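Local coordinates for uncharacterized protein (Acinetobacter baumannii, PDB 5D66) that is of unknown function but forms an ankyrin repeat domain, a fold that in other proteins commonly serves to bind protein partners, at residues Gly77-Leu82 and Ala110-Val115; Gly36-Met41 and Val62-Asn67; Thr175-Ala180 and Glu187-Leu192. One frame throughout, in Å; residues are numbered along the deposited sequence.

Interaction 1: Gly77-Leu82 and Ala110-Val115; sequences GAQGYL and AERGHV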
loop_
_atom_site.group_PDB
_atom_site.type_symbol
_atom_site.label_atom_id
_atom_site.label_comp_id
_atom_site.label_asym_id
_atom_site.label_seq_id
_atom_site.Cartn_x
_atom_site.Cartn_y
_atom_site.Cartn_z
ATOM N N GLY A 77 0.393 -3.033 -1.025
ATOM C CA GLY A 77 0.936 -1.711 -1.347
ATOM C C GLY A 77 2.040 -1.293 -0.377
ATOM O O GLY A 77 3.122 -0.836 -0.786
ATOM N N ALA A 78 1.836 -1.463 0.921
ATOM C CA ALA A 78 2.827 -1.062 1.912
ATOM C C ALA A 78 4.125 -1.840 1.772
ATOM O O ALA A 78 5.205 -1.276 2.004
ATOM C CB ALA A 78 2.279 -1.220 3.316
ATOM N N GLN A 79 4.037 -3.099 1.366
ATOM C CA GLN A 79 5.205 -3.959 1.279
ATOM C C GLN A 79 5.855 -3.985 -0.093
ATOM O O GLN A 79 6.880 -4.621 -0.271
ATOM C CB GLN A 79 4.867 -5.387 1.705
ATOM C CG GLN A 79 4.321 -5.508 3.109
ATOM C CD GLN A 79 5.240 -4.997 4.190
ATOM O OE1 GLN A 79 4.779 -4.390 5.177
ATOM N NE2 GLN A 79 6.536 -5.212 4.022
ATOM N N GLY A 80 5.259 -3.302 -1.075
ATOM C CA GLY A 80 5.815 -3.381 -2.427
ATOM C C GLY A 80 5.646 -4.743 -3.074
ATOM O O GLY A 80 6.448 -5.146 -3.903
ATOM N N TYR A 81 4.607 -5.465 -2.678
ATOM C CA TYR A 81 4.305 -6.777 -3.287
ATOM C C TYR A 81 3.468 -6.447 -4.538
ATOM O O TYR A 81 2.250 -6.536 -4.560
ATOM C CB TYR A 81 3.552 -7.655 -2.309
ATOM C CG TYR A 81 4.349 -8.138 -1.110
ATOM C CD1 TYR A 81 5.734 -7.991 -1.000
ATOM C CD2 TYR A 81 3.691 -8.749 -0.061
ATOM C CE1 TYR A 81 6.419 -8.441 0.122
ATOM C CE2 TYR A 81 4.394 -9.240 1.049
ATOM C CZ TYR A 81 5.750 -9.066 1.111
ATOM O OH TYR A 81 6.432 -9.545 2.214
ATOM N N LEU A 82 4.180 -6.119 -5.606
ATOM C CA LEU A 82 3.567 -5.414 -6.696
ATOM C C LEU A 82 2.705 -6.359 -7.558
ATOM O O LEU A 82 1.664 -5.936 -8.051
ATOM C CB LEU A 82 4.672 -4.704 -7.447
ATOM C CG LEU A 82 4.221 -3.824 -8.598
ATOM C CD1 LEU A 82 3.200 -2.783 -8.134
ATOM C CD2 LEU A 82 5.479 -3.166 -9.148
ATOM N N ALA A 110 5.317 5.169 -0.417
ATOM C CA ALA A 110 6.224 6.303 -0.520
ATOM C C ALA A 110 7.247 6.299 0.610
ATOM O O ALA A 110 8.417 6.521 0.406
ATOM C CB ALA A 110 5.392 7.587 -0.560
ATOM N N GLU A 111 6.770 6.090 1.849
ATOM C CA GLU A 111 7.614 5.986 3.015
ATOM C C GLU A 111 8.789 5.043 2.813
ATOM O O GLU A 111 9.932 5.324 3.187
ATOM C CB GLU A 111 6.761 5.482 4.180
ATOM C CG GLU A 111 7.476 5.249 5.473
ATOM C CD GLU A 111 6.570 4.553 6.521
ATOM O OE1 GLU A 111 5.486 4.036 6.195
ATOM O OE2 GLU A 111 7.054 4.398 7.662
ATOM N N ARG A 112 8.491 3.887 2.235
ATOM C CA ARG A 112 9.443 2.811 2.122
ATOM C C ARG A 112 10.275 2.876 0.845
ATOM O O ARG A 112 11.153 2.064 0.626
ATOM C CB ARG A 112 8.760 1.478 2.293
ATOM C CG ARG A 112 8.104 1.370 3.695
ATOM C CD ARG A 112 7.349 0.226 3.872
ATOM N NE ARG A 112 6.442 0.301 4.993
ATOM C CZ ARG A 112 5.663 -0.712 5.361
ATOM N NH1 ARG A 112 5.822 -1.914 4.844
ATOM N NH2 ARG A 112 4.860 -0.561 6.422
ATOM N N GLY A 113 10.011 3.867 -0.002
ATOM C CA GLY A 113 10.825 4.047 -1.187
ATOM C C GLY A 113 10.515 3.092 -2.287
ATOM O O GLY A 113 11.370 2.844 -3.139
ATOM N N HIS A 114 9.284 2.569 -2.364
ATOM C CA HIS A 114 8.905 1.573 -3.364
ATOM C C HIS A 114 8.411 2.320 -4.631
ATOM O O HIS A 114 7.230 2.600 -4.762
ATOM C CB HIS A 114 7.767 0.654 -2.834
ATOM C CG HIS A 114 8.103 -0.166 -1.646
ATOM N ND1 HIS A 114 9.287 -0.831 -1.485
ATOM C CD2 HIS A 114 7.352 -0.448 -0.544
ATOM C CE1 HIS A 114 9.243 -1.547 -0.363
ATOM N NE2 HIS A 114 8.097 -1.289 0.244
ATOM N N VAL A 115 9.365 2.664 -5.494
ATOM C CA VAL A 115 9.071 3.593 -6.576
ATOM C C VAL A 115 7.961 3.060 -7.522
ATOM O O VAL A 115 7.027 3.784 -7.854
ATOM C CB VAL A 115 10.356 3.932 -7.402
ATOM C CG1 VAL A 115 10.046 4.876 -8.560
ATOM C CG2 VAL A 115 11.426 4.545 -6.545
HETATM O O HOH W 1 2.463 -3.026 6.456
#
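Two helix-turn-helix corners of the ankyrin stack meet here, with Arg-112 and His-114 of one reaching Ala-78, Gln-79 and Gly-80 of the other. Each corner ends its first helix in a Schellman motif: Gly-80 and Gly-113 have positive phi (69° and 78°), and Tyr-81 and His-114 then take the N-cap positions of the next helices. The His-114 imidazole is sandwiched. Gly-80 CA sits over one face in a CH-pi contact, 4.0 Å from the ring centroid, while Arg-112 CB from its own segment lies over the opposite face. Ala-78 O approaches the edge of the ring in its plane, 3.4 Å from His-114 NE2. Further out, Arg-112 NH1 donates to Gln-79 OE1 at 2.7 Å. This acceptor lies in the guanidinium plane, yet NH1 stands well above the amide plane and therefore misses the carbonyl lone pairs; the two planes are 62° apart. Ala-78 CB lies 3.7 Å above the guanidinium plane, offset toward its rim. A water donates to Gln-79 OE1 at 3.0 Å and weakly accepts from Arg-112 NH2. Gln-79 has two conformers, so both bonds to OE1 may be made only part of the time. Among the surrounding helices, Leu-82 rests on Glu-116, Thr-117 and Thr-120 of helix 115-124, while helix 150-162 flanks the second corner, where Asn-151 ND2 bonds to Gly-113 O.

Interaction 2: Gly36-Met41 and Val62-Asn67; sequences GSTALM and VNAKDN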
loop_
_atom_site.group_PDB
_atom_site.type_symbol
_atom_site.label_atom_id
_atom_site.label_comp_id
_atom_site.label_asym_id
_atom_site.label_seq_id
_atom_site.Cartn_x
_atom_site.Cartn_y
_atom_site.Cartn_z
ATOM N N GLY A 36 -8.937 -14.333 13.057
ATOM C CA GLY A 36 -9.754 -13.393 12.323
ATOM C C GLY A 36 -9.256 -13.130 10.910
ATOM O O GLY A 36 -9.744 -12.224 10.250
ATOM N N SER A 37 -8.288 -13.881 10.413
ATOM C CA SER A 37 -7.659 -13.628 9.115
ATOM C C SER A 37 -8.300 -14.445 8.004
ATOM O O SER A 37 -8.637 -15.602 8.211
ATOM C CB SER A 37 -6.163 -13.962 9.178
ATOM O OG SER A 37 -5.470 -13.198 10.133
ATOM N N THR A 38 -8.436 -13.872 6.836
ATOM C CA THR A 38 -8.808 -14.605 5.660
ATOM C C THR A 38 -7.586 -15.356 5.077
ATOM O O THR A 38 -6.433 -14.966 5.278
ATOM C CB THR A 38 -9.436 -13.740 4.572
ATOM O OG1 THR A 38 -8.416 -12.915 4.031
ATOM C CG2 THR A 38 -10.595 -12.918 5.054
ATOM N N ALA A 39 -7.862 -16.354 4.244
ATOM C CA ALA A 39 -6.820 -17.096 3.608
ATOM C C ALA A 39 -6.045 -16.196 2.632
ATOM O O ALA A 39 -4.818 -16.308 2.492
ATOM C CB ALA A 39 -7.330 -18.329 2.938
ATOM N N LEU A 40 -6.753 -15.291 1.936
ATOM C CA LEU A 40 -6.043 -14.363 1.064
ATOM C C LEU A 40 -5.115 -13.439 1.870
ATOM O O LEU A 40 -4.020 -13.136 1.414
ATOM C CB LEU A 40 -7.037 -13.536 0.241
ATOM C CG LEU A 40 -6.398 -12.437 -0.628
ATOM C CD1 LEU A 40 -5.415 -13.012 -1.645
ATOM C CD2 LEU A 40 -7.468 -11.603 -1.330
HETATM N N MSE A 41 -5.520 -13.005 3.061
HETATM C CA MSE A 41 -4.625 -12.206 3.898
HETATM C C MSE A 41 -3.376 -13.012 4.257
HETATM O O MSE A 41 -2.245 -12.488 4.161
HETATM C CB MSE A 41 -5.340 -11.709 5.114
HETATM C CG MSE A 41 -4.527 -10.652 5.855
HETATM SE SE MSE A 41 -4.258 -8.973 4.882
HETATM C CE MSE A 41 -2.363 -9.031 4.580
ATOM N N VAL A 62 -10.468 -8.449 -1.437
ATOM C CA VAL A 62 -9.199 -7.779 -1.281
ATOM C C VAL A 62 -9.189 -6.653 -0.264
ATOM O O VAL A 62 -8.115 -6.139 0.080
ATOM C CB VAL A 62 -8.625 -7.273 -2.642
ATOM C CG1 VAL A 62 -8.555 -8.404 -3.642
ATOM C CG2 VAL A 62 -9.406 -6.080 -3.165
ATOM N N ASN A 63 -10.371 -6.293 0.212
ATOM C CA ASN A 63 -10.554 -5.274 1.238
ATOM C C ASN A 63 -10.931 -5.821 2.590
ATOM O O ASN A 63 -11.120 -5.048 3.516
ATOM C CB ASN A 63 -11.635 -4.288 0.795
ATOM C CG ASN A 63 -11.263 -3.654 -0.543
ATOM O OD1 ASN A 63 -10.190 -3.049 -0.660
ATOM N ND2 ASN A 63 -12.157 -3.728 -1.525
ATOM N N ALA A 64 -11.072 -7.133 2.742
ATOM C CA ALA A 64 -11.354 -7.674 4.063
ATOM C C ALA A 64 -10.180 -7.324 4.976
ATOM O O ALA A 64 -9.041 -7.404 4.544
ATOM C CB ALA A 64 -11.547 -9.192 3.991
ATOM N N LYS A 65 -10.473 -6.972 6.211
ATOM C CA LYS A 65 -9.469 -6.570 7.178
ATOM C C LYS A 65 -9.176 -7.626 8.249
ATOM O O LYS A 65 -10.040 -8.381 8.612
ATOM C CB LYS A 65 -9.791 -5.216 7.827
ATOM C CG LYS A 65 -9.460 -4.010 6.913
ATOM C CD LYS A 65 -9.744 -2.698 7.559
ATOM C CE LYS A 65 -9.123 -1.511 6.770
ATOM N NZ LYS A 65 -9.568 -0.249 7.425
ATOM N N ASP A 66 -7.968 -7.572 8.733
ATOM C CA ASP A 66 -7.507 -8.335 9.887
ATOM C C ASP A 66 -7.518 -7.484 11.136
ATOM O O ASP A 66 -7.877 -6.292 11.112
ATOM C CB ASP A 66 -6.168 -8.991 9.578
ATOM C CG ASP A 66 -4.958 -8.070 9.674
ATOM O OD1 ASP A 66 -5.142 -6.856 9.872
ATOM O OD2 ASP A 66 -3.833 -8.632 9.589
ATOM N N ASN A 67 -7.025 -8.032 12.215
ATOM C CA ASN A 67 -7.141 -7.386 13.545
ATOM C C ASN A 67 -6.103 -6.282 13.749
ATOM O O ASN A 67 -6.143 -5.686 14.834
ATOM C CB ASN A 67 -7.097 -8.448 14.641
ATOM C CG ASN A 67 -5.803 -9.188 14.727
ATOM O OD1 ASN A 67 -4.770 -8.688 14.303
ATOM N ND2 ASN A 67 -5.807 -10.326 15.405
HETATM O O HOH W 2 -6.703 -10.965 12.230
#
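A capped helix start in the ankyrin stack, the position of the family's Thr-Pro-Leu-His motif, packs Thr-38 and Leu-40 against Ala-64 and Val-62 of the loop ahead of helix 72-79. Thr-38 divides its two branches. With chi1 at 70°, OG1 lies between the backbone N and the carbonyl carbon and accepts from the N of Met-41 (selenomethionine) at 3.1 Å, a capping bond, while CG2 meets Ala-64 CB tip to tip at 4.0 Å. Two residues on, Leu-40 CD2 reaches Val-62 CG1 at 4.1 Å, and Ile-56 of helix 49-57 touches both residues. No direct hydrogen bond joins the two segments, although their CA atoms close to 5.4 Å between Ser-37 and Asp-66. Polar bridging comes from arginines nearby: Arg-45 NH2 forms a salt bridge with Asp-66 OD2 and a hydrogen bond with Ser-37 OG, which also bonds to Thr-35, and Arg-32 NH1 binds both Gly-36 O and Lys-65 O. Beyond Asp-66, a water accepts from Asn-67 N at 3.0 Å and has a weak bond to Ser-37 OG. Successive loops laid side by side, each running into an inner helix, are characteristic of the ankyrin repeat fold.

Interaction 3: Thr175-Ala180 and Glu187-Leu192; sequences TPLQHA and EIEKLL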
loop_
_atom_site.group_PDB
_atom_site.type_symbol
_atom_site.label_atom_id
_atom_site.label_comp_id
_atom_site.label_asym_id
_atom_site.label_seq_id
_atom_site.Cartn_x
_atom_site.Cartn_y
_atom_site.Cartn_z
ATOM N N THR A 175 6.064 22.805 6.415
ATOM C CA THR A 175 5.745 22.485 5.047
ATOM C C THR A 175 6.732 21.468 4.452
ATOM O O THR A 175 7.886 21.325 4.938
ATOM C CB THR A 175 5.787 23.767 4.225
ATOM O OG1 THR A 175 7.115 24.248 4.205
ATOM C CG2 THR A 175 4.756 24.816 4.705
ATOM N N PRO A 176 6.349 20.817 3.350
ATOM C CA PRO A 176 7.338 20.006 2.624
ATOM C C PRO A 176 8.630 20.775 2.311
ATOM O O PRO A 176 9.706 20.210 2.482
ATOM C CB PRO A 176 6.524 19.637 1.372
ATOM C CG PRO A 176 5.118 19.536 1.870
ATOM C CD PRO A 176 4.991 20.684 2.793
ATOM N N LEU A 177 8.515 22.025 1.854
ATOM C CA LEU A 177 9.695 22.817 1.528
ATOM C C LEU A 177 10.592 22.996 2.740
ATOM O O LEU A 177 11.819 22.831 2.643
ATOM C CB LEU A 177 9.251 24.141 0.968
ATOM C CG LEU A 177 10.383 25.091 0.544
ATOM C CD1 LEU A 177 11.237 24.474 -0.512
ATOM C CD2 LEU A 177 9.796 26.410 0.087
ATOM N N GLN A 178 10.019 23.362 3.874
ATOM C CA GLN A 178 10.826 23.522 5.069
ATOM C C GLN A 178 11.478 22.221 5.506
ATOM O O GLN A 178 12.642 22.202 5.881
ATOM C CB GLN A 178 10.016 24.172 6.179
ATOM C CG GLN A 178 10.896 24.571 7.372
ATOM C CD GLN A 178 12.069 25.532 6.982
ATOM O OE1 GLN A 178 11.840 26.623 6.449
ATOM N NE2 GLN A 178 13.321 25.057 7.141
ATOM N N HIS A 179 10.724 21.128 5.449
ATOM C CA HIS A 179 11.291 19.834 5.749
ATOM C C HIS A 179 12.488 19.500 4.884
ATOM O O HIS A 179 13.501 18.957 5.366
ATOM C CB HIS A 179 10.246 18.729 5.697
ATOM C CG HIS A 179 9.388 18.639 6.917
ATOM N ND1 HIS A 179 9.914 18.362 8.157
ATOM C CD2 HIS A 179 8.064 18.733 7.082
ATOM C CE1 HIS A 179 8.955 18.256 9.042
ATOM N NE2 HIS A 179 7.828 18.512 8.421
ATOM N N ALA A 180 12.387 19.768 3.596
ATOM C CA ALA A 180 13.496 19.515 2.677
ATOM C C ALA A 180 14.694 20.412 3.005
ATOM O O ALA A 180 15.862 19.966 3.000
ATOM C CB ALA A 180 13.035 19.723 1.270
ATOM N N GLU A 187 17.928 18.492 -4.173
ATOM C CA GLU A 187 17.142 18.027 -5.322
ATOM C C GLU A 187 15.635 18.103 -5.017
ATOM O O GLU A 187 14.864 18.658 -5.824
ATOM C CB GLU A 187 17.556 16.607 -5.758
ATOM C CG GLU A 187 19.002 16.446 -6.065
ATOM C CD GLU A 187 19.950 16.196 -4.895
ATOM O OE1 GLU A 187 19.540 16.298 -3.700
ATOM O OE2 GLU A 187 21.151 16.059 -5.130
ATOM N N ILE A 188 15.236 17.559 -3.855
ATOM C CA ILE A 188 13.852 17.623 -3.464
ATOM C C ILE A 188 13.372 19.092 -3.308
ATOM O O ILE A 188 12.275 19.435 -3.726
ATOM C CB ILE A 188 13.625 16.811 -2.184
ATOM C CG1 ILE A 188 13.718 15.325 -2.545
ATOM C CG2 ILE A 188 12.290 17.215 -1.533
ATOM C CD1 ILE A 188 13.747 14.375 -1.353
ATOM N N GLU A 189 14.220 19.977 -2.716
ATOM C CA GLU A 189 13.889 21.399 -2.647
ATOM C C GLU A 189 13.572 21.986 -4.024
ATOM O O GLU A 189 12.590 22.712 -4.187
ATOM C CB GLU A 189 14.973 22.173 -1.914
ATOM C CG GLU A 189 14.701 23.649 -1.879
ATOM C CD GLU A 189 15.799 24.468 -1.250
ATOM O OE1 GLU A 189 16.911 23.918 -1.076
ATOM O OE2 GLU A 189 15.583 25.665 -0.998
ATOM N N LYS A 190 14.438 21.696 -4.977
ATOM C CA LYS A 190 14.231 22.247 -6.320
ATOM C C LYS A 190 12.963 21.723 -6.960
ATOM O O LYS A 190 12.212 22.501 -7.555
ATOM C CB LYS A 190 15.418 22.016 -7.201
ATOM C CG LYS A 190 16.623 22.893 -6.817
ATOM C CD LYS A 190 17.837 22.701 -7.677
ATOM C CE LYS A 190 17.788 23.547 -8.839
ATOM N NZ LYS A 190 18.163 24.988 -8.531
ATOM N N LEU A 191 12.683 20.423 -6.816
ATOM C CA LEU A 191 11.439 19.865 -7.305
ATOM C C LEU A 191 10.214 20.494 -6.697
ATOM O O LEU A 191 9.249 20.807 -7.398
ATOM C CB LEU A 191 11.407 18.348 -7.011
ATOM C CG LEU A 191 12.387 17.512 -7.804
ATOM C CD1 LEU A 191 12.559 16.114 -7.206
ATOM C CD2 LEU A 191 11.957 17.383 -9.268
ATOM N N LEU A 192 10.246 20.734 -5.380
ATOM C CA LEU A 192 9.154 21.378 -4.664
ATOM C C LEU A 192 8.926 22.811 -5.155
ATOM O O LEU A 192 7.796 23.259 -5.377
ATOM C CB LEU A 192 9.421 21.369 -3.184
ATOM C CG LEU A 192 9.199 20.015 -2.512
ATOM C CD1 LEU A 192 9.782 20.005 -1.122
ATOM C CD2 LEU A 192 7.751 19.669 -2.427
#
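Leu-192 and Ala-180 form the tight side of this contact between the last two helices of the chain, and Glu-189 its margin toward solvent. The segment axes approach to 9.1 Å with an angle of 159° between their directions, so the helices run nearly antiparallel. The backbones come nearest at Ala-180 and Glu-189, whose CA atoms are 5.7 Å apart, a closeness that the small methyl group permits. Ala-180 CB meets Ile-188 CG2 at 3.8 Å and Leu-192 CD1 at 4.0 Å, the methyl resting against both larger side chains. Leu-192 forks over the first turn of helix 176-183: CD1 lies 3.6 Å from Pro-176 O, and CD2 reaches Pro-176 CB at 4.0 Å. Leu-160 of helix 150-162 touches Leu-192, and Leu-140 of helix 138-144 touches Pro-176, so this part faces the body of the stack.

Leu-177 joins this packed part to the margin. It is buried, with Ala-197 against it, and its CG is anti to the backbone N (chi1 -179°), which carries CD1 toward helix 186-194, where it meets the aliphatic Glu-189 CG at 3.8 Å. Only at Glu-189 does the contact open toward solvent: this residue is partly exposed, its chain extends beyond CG, and OE2 makes a salt bridge with Arg-181. No hydrogen bond links the segments here, and the contact rests on apolar surfaces. At the start of helix 176-183, Thr-175 OG1 accepts from Gln-178 N in a nearly straight capping bond (167°). A Thr-Pro-Leu opening on the first helix of an antiparallel pair is a hallmark of the ankyrin repeat.

Overall arrangement
From the N terminus, interaction 2 comes first: it closes a loop of 20 residues that includes helix 49-57, bringing the start of helix 39-45 beside the approach to helix 72-79. Interaction 1 follows, closing 27 residues around helix 82-90 and joining the corners after helices 72-79 and 106-111. Interaction 3 closes just six residues and pairs helices 176-183 and 186-194 at the C-terminal end. The three loops run in series; none nests in or crosses another. Centres of interactions 1 and 2 are 20 Å apart, those of 1 and 3 are 21 Å apart, and interactions 2 and 3, at 38 Å, lie on opposite sides of the chain's centre, as an elongated stack implies.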